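Local coordinates for putative DNA-binding protein (PDB 3BS3) that probably binds DNA as a helix-turn-helix protein of the XRE family, at residues 11-22 with 62-71. Residues are numbered along the deposited sequence; the frame is centred on the assembly and turned at random. Where two conformers were deposited one is given.
Sequences MLNRIKVVLAEK and LNVDPRQLIN
Arg14 lies along the backbone of Gln68-Asn71 where the first helix of this XRE-type helix-turn-helix fold meets the segment after helix 52-62. It is the N-cap residue of helix 15-21. Its CB packs on Gln68 O, and Arg14 CG rests 3.8 Å from CB of Asn71. CD touches Gln68 O and, more loosely, Ile70 O. The chain then bends at chi3 (65°), which brings the edge of the guanidinium to Gln68 O. There Arg14 NH1 donates to Gln68 O at 2.8 Å, almost exactly in the guanidinium plane and in the carbonyl plane. The backbone N of Arg14 bonds to the next carbonyl, Leu69 O, from above its plane.

Before the helix, Leu12 and Asn71 form a hydrogen-bonded pair, with two nearly straight backbone bonds, N to O each way. Next to it Asn13 and Ile70 make a single beta bridge, with the Arg14 N to Leu69 O bond on its other side. Asn13 OD1 turns back to the N of Ile15 in an Asx turn, while its ND2 bonds to Gln49 and Trp43.

Further along, Val18 touches the other segment with both methyls. CG1 meets Leu62 CD1 and Val64 CG1, and Val18 CG2 meets Leu69 CD2 at 3.8 Å. Leu19 CD2 adds a contact to Leu62 CD2. At the far end Lys22 passes Val64, and a water oxygen accepts from Lys22 NZ at 2.8 Å and donates to Asn63 O at 2.7 Å.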
loop_
_atom_site.group_PDB
_atom_site.type_symbol
_atom_site.label_atom_id
_atom_site.label_comp_id
_atom_site.label_asym_id
_atom_site.label_seq_id
_atom_site.Cartn_x
_atom_site.Cartn_y
_atom_site.Cartn_z
HETATM N N MSE A 11 -2.206 5.687 8.190
HETATM C CA MSE A 11 -1.239 5.857 7.111
HETATM C C MSE A 11 -1.956 6.319 5.847
HETATM O O MSE A 11 -2.925 5.697 5.371
HETATM C CB MSE A 11 -0.446 4.557 6.894
HETATM C CG MSE A 11 0.462 4.507 5.666
HETATM SE SE MSE A 11 1.638 2.946 5.823
HETATM C CE MSE A 11 0.277 1.571 5.988
ATOM N N LEU A 12 -1.485 7.438 5.303
ATOM C CA LEU A 12 -2.089 7.972 4.111
ATOM C C LEU A 12 -1.025 8.104 3.043
ATOM O O LEU A 12 0.128 7.710 3.246
ATOM C CB LEU A 12 -2.758 9.319 4.410
ATOM C CG LEU A 12 -3.862 9.413 5.469
ATOM C CD1 LEU A 12 -4.116 10.870 5.771
ATOM C CD2 LEU A 12 -5.173 8.713 5.027
ATOM N N ASN A 13 -1.421 8.625 1.885
ATOM C CA ASN A 13 -0.455 8.860 0.844
ATOM C C ASN A 13 -0.278 10.351 0.567
ATOM O O ASN A 13 -1.127 11.149 0.930
ATOM C CB ASN A 13 -0.834 8.084 -0.425
ATOM C CG ASN A 13 -1.966 8.742 -1.202
ATOM O OD1 ASN A 13 -1.766 9.783 -1.835
ATOM N ND2 ASN A 13 -3.151 8.117 -1.184
ATOM N N ARG A 14 0.823 10.674 -0.093
ATOM C CA ARG A 14 1.171 12.062 -0.434
ATOM C C ARG A 14 1.121 12.309 -1.923
ATOM O O ARG A 14 1.751 13.252 -2.429
ATOM C CB ARG A 14 2.580 12.401 0.098
ATOM C CG ARG A 14 2.752 12.205 1.564
ATOM C CD ARG A 14 4.112 12.695 2.033
ATOM N NE ARG A 14 4.261 14.149 1.864
ATOM C CZ ARG A 14 5.093 14.727 0.991
ATOM N NH1 ARG A 14 5.833 13.993 0.163
ATOM N NH2 ARG A 14 5.180 16.055 0.930
ATOM N N ILE A 15 0.379 11.473 -2.655
ATOM C CA ILE A 15 0.403 11.583 -4.111
ATOM C C ILE A 15 -0.046 12.962 -4.590
ATOM O O ILE A 15 0.522 13.517 -5.523
ATOM C CB ILE A 15 -0.418 10.435 -4.782
ATOM C CG1 ILE A 15 0.296 9.108 -4.487
ATOM C CG2 ILE A 15 -0.532 10.674 -6.280
ATOM C CD1 ILE A 15 -0.587 7.884 -4.806
ATOM N N LYS A 16 -1.052 13.557 -3.948
ATOM C CA LYS A 16 -1.528 14.856 -4.422
ATOM C C LYS A 16 -0.428 15.920 -4.317
ATOM O O LYS A 16 -0.246 16.719 -5.240
ATOM C CB LYS A 16 -2.760 15.282 -3.632
ATOM C CG LYS A 16 -3.496 16.498 -4.224
ATOM C CD LYS A 16 -4.638 16.917 -3.304
ATOM C CE LYS A 16 -4.102 17.461 -1.977
ATOM N NZ LYS A 16 -3.642 18.900 -2.043
ATOM N N VAL A 17 0.306 15.917 -3.202
ATOM C CA VAL A 17 1.340 16.935 -2.992
ATOM C C VAL A 17 2.472 16.717 -3.989
ATOM O O VAL A 17 2.953 17.668 -4.625
ATOM C CB VAL A 17 1.883 16.903 -1.550
ATOM C CG1 VAL A 17 3.105 17.826 -1.414
ATOM C CG2 VAL A 17 0.766 17.338 -0.593
ATOM N N VAL A 18 2.895 15.470 -4.124
ATOM C CA VAL A 18 4.026 15.174 -5.017
ATOM C C VAL A 18 3.666 15.447 -6.488
ATOM O O VAL A 18 4.498 15.965 -7.235
ATOM C CB VAL A 18 4.626 13.787 -4.778
ATOM C CG1 VAL A 18 5.773 13.526 -5.788
ATOM C CG2 VAL A 18 5.126 13.669 -3.320
ATOM N N LEU A 19 2.449 15.083 -6.911
ATOM C CA LEU A 19 1.993 15.465 -8.255
ATOM C C LEU A 19 2.165 16.962 -8.512
ATOM O O LEU A 19 2.641 17.394 -9.569
ATOM C CB LEU A 19 0.527 15.088 -8.471
ATOM C CG LEU A 19 0.308 13.616 -8.849
ATOM C CD1 LEU A 19 -1.176 13.290 -8.820
ATOM C CD2 LEU A 19 0.865 13.287 -10.249
ATOM N N ALA A 20 1.743 17.762 -7.553
ATOM C CA ALA A 20 1.819 19.228 -7.698
ATOM C C ALA A 20 3.278 19.702 -7.756
ATOM O O ALA A 20 3.633 20.559 -8.590
ATOM C CB ALA A 20 1.081 19.890 -6.561
ATOM N N GLU A 21 4.111 19.139 -6.886
ATOM C CA GLU A 21 5.518 19.503 -6.833
ATOM C C GLU A 21 6.231 19.135 -8.138
ATOM O O GLU A 21 7.133 19.877 -8.577
ATOM C CB GLU A 21 6.176 18.821 -5.636
ATOM C CG GLU A 21 5.753 19.478 -4.336
ATOM C CD GLU A 21 6.358 18.823 -3.107
ATOM O OE1 GLU A 21 6.891 17.699 -3.211
ATOM O OE2 GLU A 21 6.255 19.430 -2.031
ATOM N N LYS A 22 5.842 18.009 -8.721
ATOM C CA LYS A 22 6.444 17.536 -9.958
ATOM C C LYS A 22 5.730 18.088 -11.212
ATOM O O LYS A 22 6.032 17.679 -12.329
ATOM C CB LYS A 22 6.518 15.994 -9.997
ATOM C CG LYS A 22 7.470 15.417 -8.932
ATOM C CD LYS A 22 8.878 16.061 -9.058
ATOM C CE LYS A 22 9.984 15.235 -8.390
ATOM N NZ LYS A 22 11.385 15.596 -8.913
ATOM N N LEU A 62 7.031 9.524 -11.068
ATOM C CA LEU A 62 7.264 10.882 -10.556
ATOM C C LEU A 62 8.727 11.149 -10.211
ATOM O O LEU A 62 9.064 12.255 -9.758
ATOM C CB LEU A 62 6.360 11.172 -9.352
ATOM C CG LEU A 62 4.866 11.122 -9.687
ATOM C CD1 LEU A 62 4.028 11.290 -8.438
ATOM C CD2 LEU A 62 4.473 12.179 -10.740
ATOM N N ASN A 63 9.583 10.138 -10.406
ATOM C CA ASN A 63 11.014 10.252 -10.101
ATOM C C ASN A 63 11.304 10.588 -8.642
ATOM O O ASN A 63 12.165 11.449 -8.338
ATOM C CB ASN A 63 11.700 11.286 -11.015
ATOM C CG ASN A 63 11.589 10.920 -12.486
ATOM O OD1 ASN A 63 11.743 9.760 -12.868
ATOM N ND2 ASN A 63 11.303 11.912 -13.316
ATOM N N VAL A 64 10.579 9.914 -7.739
ATOM C CA VAL A 64 10.830 10.065 -6.302
ATOM C C VAL A 64 10.990 8.691 -5.661
ATOM O O VAL A 64 10.589 7.671 -6.254
ATOM C CB VAL A 64 9.687 10.829 -5.575
ATOM C CG1 VAL A 64 9.531 12.258 -6.136
ATOM C CG2 VAL A 64 8.340 10.064 -5.677
ATOM N N ASP A 65 11.616 8.667 -4.480
ATOM C CA ASP A 65 11.656 7.469 -3.627
ATOM C C ASP A 65 10.227 7.141 -3.203
ATOM O O ASP A 65 9.489 8.042 -2.792
ATOM C CB ASP A 65 12.504 7.753 -2.377
ATOM C CG ASP A 65 12.831 6.492 -1.558
ATOM O OD1 ASP A 65 11.932 5.694 -1.194
ATOM O OD2 ASP A 65 14.027 6.317 -1.236
ATOM N N PRO A 66 9.804 5.863 -3.304
ATOM C CA PRO A 66 8.404 5.608 -2.882
ATOM C C PRO A 66 8.073 6.016 -1.439
ATOM O O PRO A 66 6.907 6.304 -1.137
ATOM C CB PRO A 66 8.217 4.087 -3.066
ATOM C CG PRO A 66 9.512 3.548 -3.507
ATOM C CD PRO A 66 10.471 4.657 -3.836
ATOM N N ARG A 67 9.070 6.051 -0.556
ATOM C CA ARG A 67 8.871 6.484 0.834
ATOM C C ARG A 67 8.263 7.891 0.894
ATOM O O ARG A 67 7.544 8.237 1.847
ATOM C CB ARG A 67 10.197 6.418 1.633
ATOM C CG ARG A 67 11.102 7.636 1.489
ATOM C CD ARG A 67 12.406 7.552 2.292
ATOM N NE ARG A 67 13.589 7.618 1.428
ATOM C CZ ARG A 67 13.925 8.660 0.664
ATOM N NH1 ARG A 67 15.024 8.611 -0.082
ATOM N NH2 ARG A 67 13.170 9.750 0.629
ATOM N N GLN A 68 8.581 8.699 -0.121
ATOM C CA GLN A 68 8.077 10.072 -0.190
ATOM C C GLN A 68 6.579 10.136 -0.488
ATOM O O GLN A 68 5.946 11.193 -0.296
ATOM C CB GLN A 68 8.888 10.897 -1.193
ATOM C CG GLN A 68 10.412 10.731 -1.001
ATOM C CD GLN A 68 10.985 11.462 0.219
ATOM O OE1 GLN A 68 10.468 11.371 1.346
ATOM N NE2 GLN A 68 12.081 12.178 -0.002
ATOM N N LEU A 69 5.997 9.013 -0.918
ATOM C CA LEU A 69 4.564 9.007 -1.197
ATOM C C LEU A 69 3.716 8.561 -0.008
ATOM O O LEU A 69 2.492 8.450 -0.147
ATOM C CB LEU A 69 4.258 8.113 -2.392
ATOM C CG LEU A 69 4.924 8.540 -3.690
ATOM C CD1 LEU A 69 4.520 7.569 -4.822
ATOM C CD2 LEU A 69 4.584 9.967 -4.089
ATOM N N ILE A 70 4.350 8.304 1.133
ATOM C CA ILE A 70 3.626 7.806 2.298
ATOM C C ILE A 70 3.666 8.840 3.422
ATOM O O ILE A 70 4.714 9.460 3.680
ATOM C CB ILE A 70 4.207 6.460 2.782
ATOM C CG1 ILE A 70 4.032 5.410 1.671
ATOM C CG2 ILE A 70 3.505 5.994 4.076
ATOM C CD1 ILE A 70 4.466 3.990 2.056
ATOM N N ASN A 71 2.525 9.022 4.075
ATOM C CA ASN A 71 2.409 9.914 5.230
ATOM C C ASN A 71 1.951 9.153 6.481
ATOM O O ASN A 71 0.859 8.574 6.491
ATOM C CB ASN A 71 1.436 11.057 4.886
ATOM C CG ASN A 71 1.227 12.011 6.037
ATOM O OD1 ASN A 71 2.079 12.136 6.916
ATOM N ND2 ASN A 71 0.086 12.698 6.040
HETATM O O HOH W 1 13.109 13.876 -7.619
#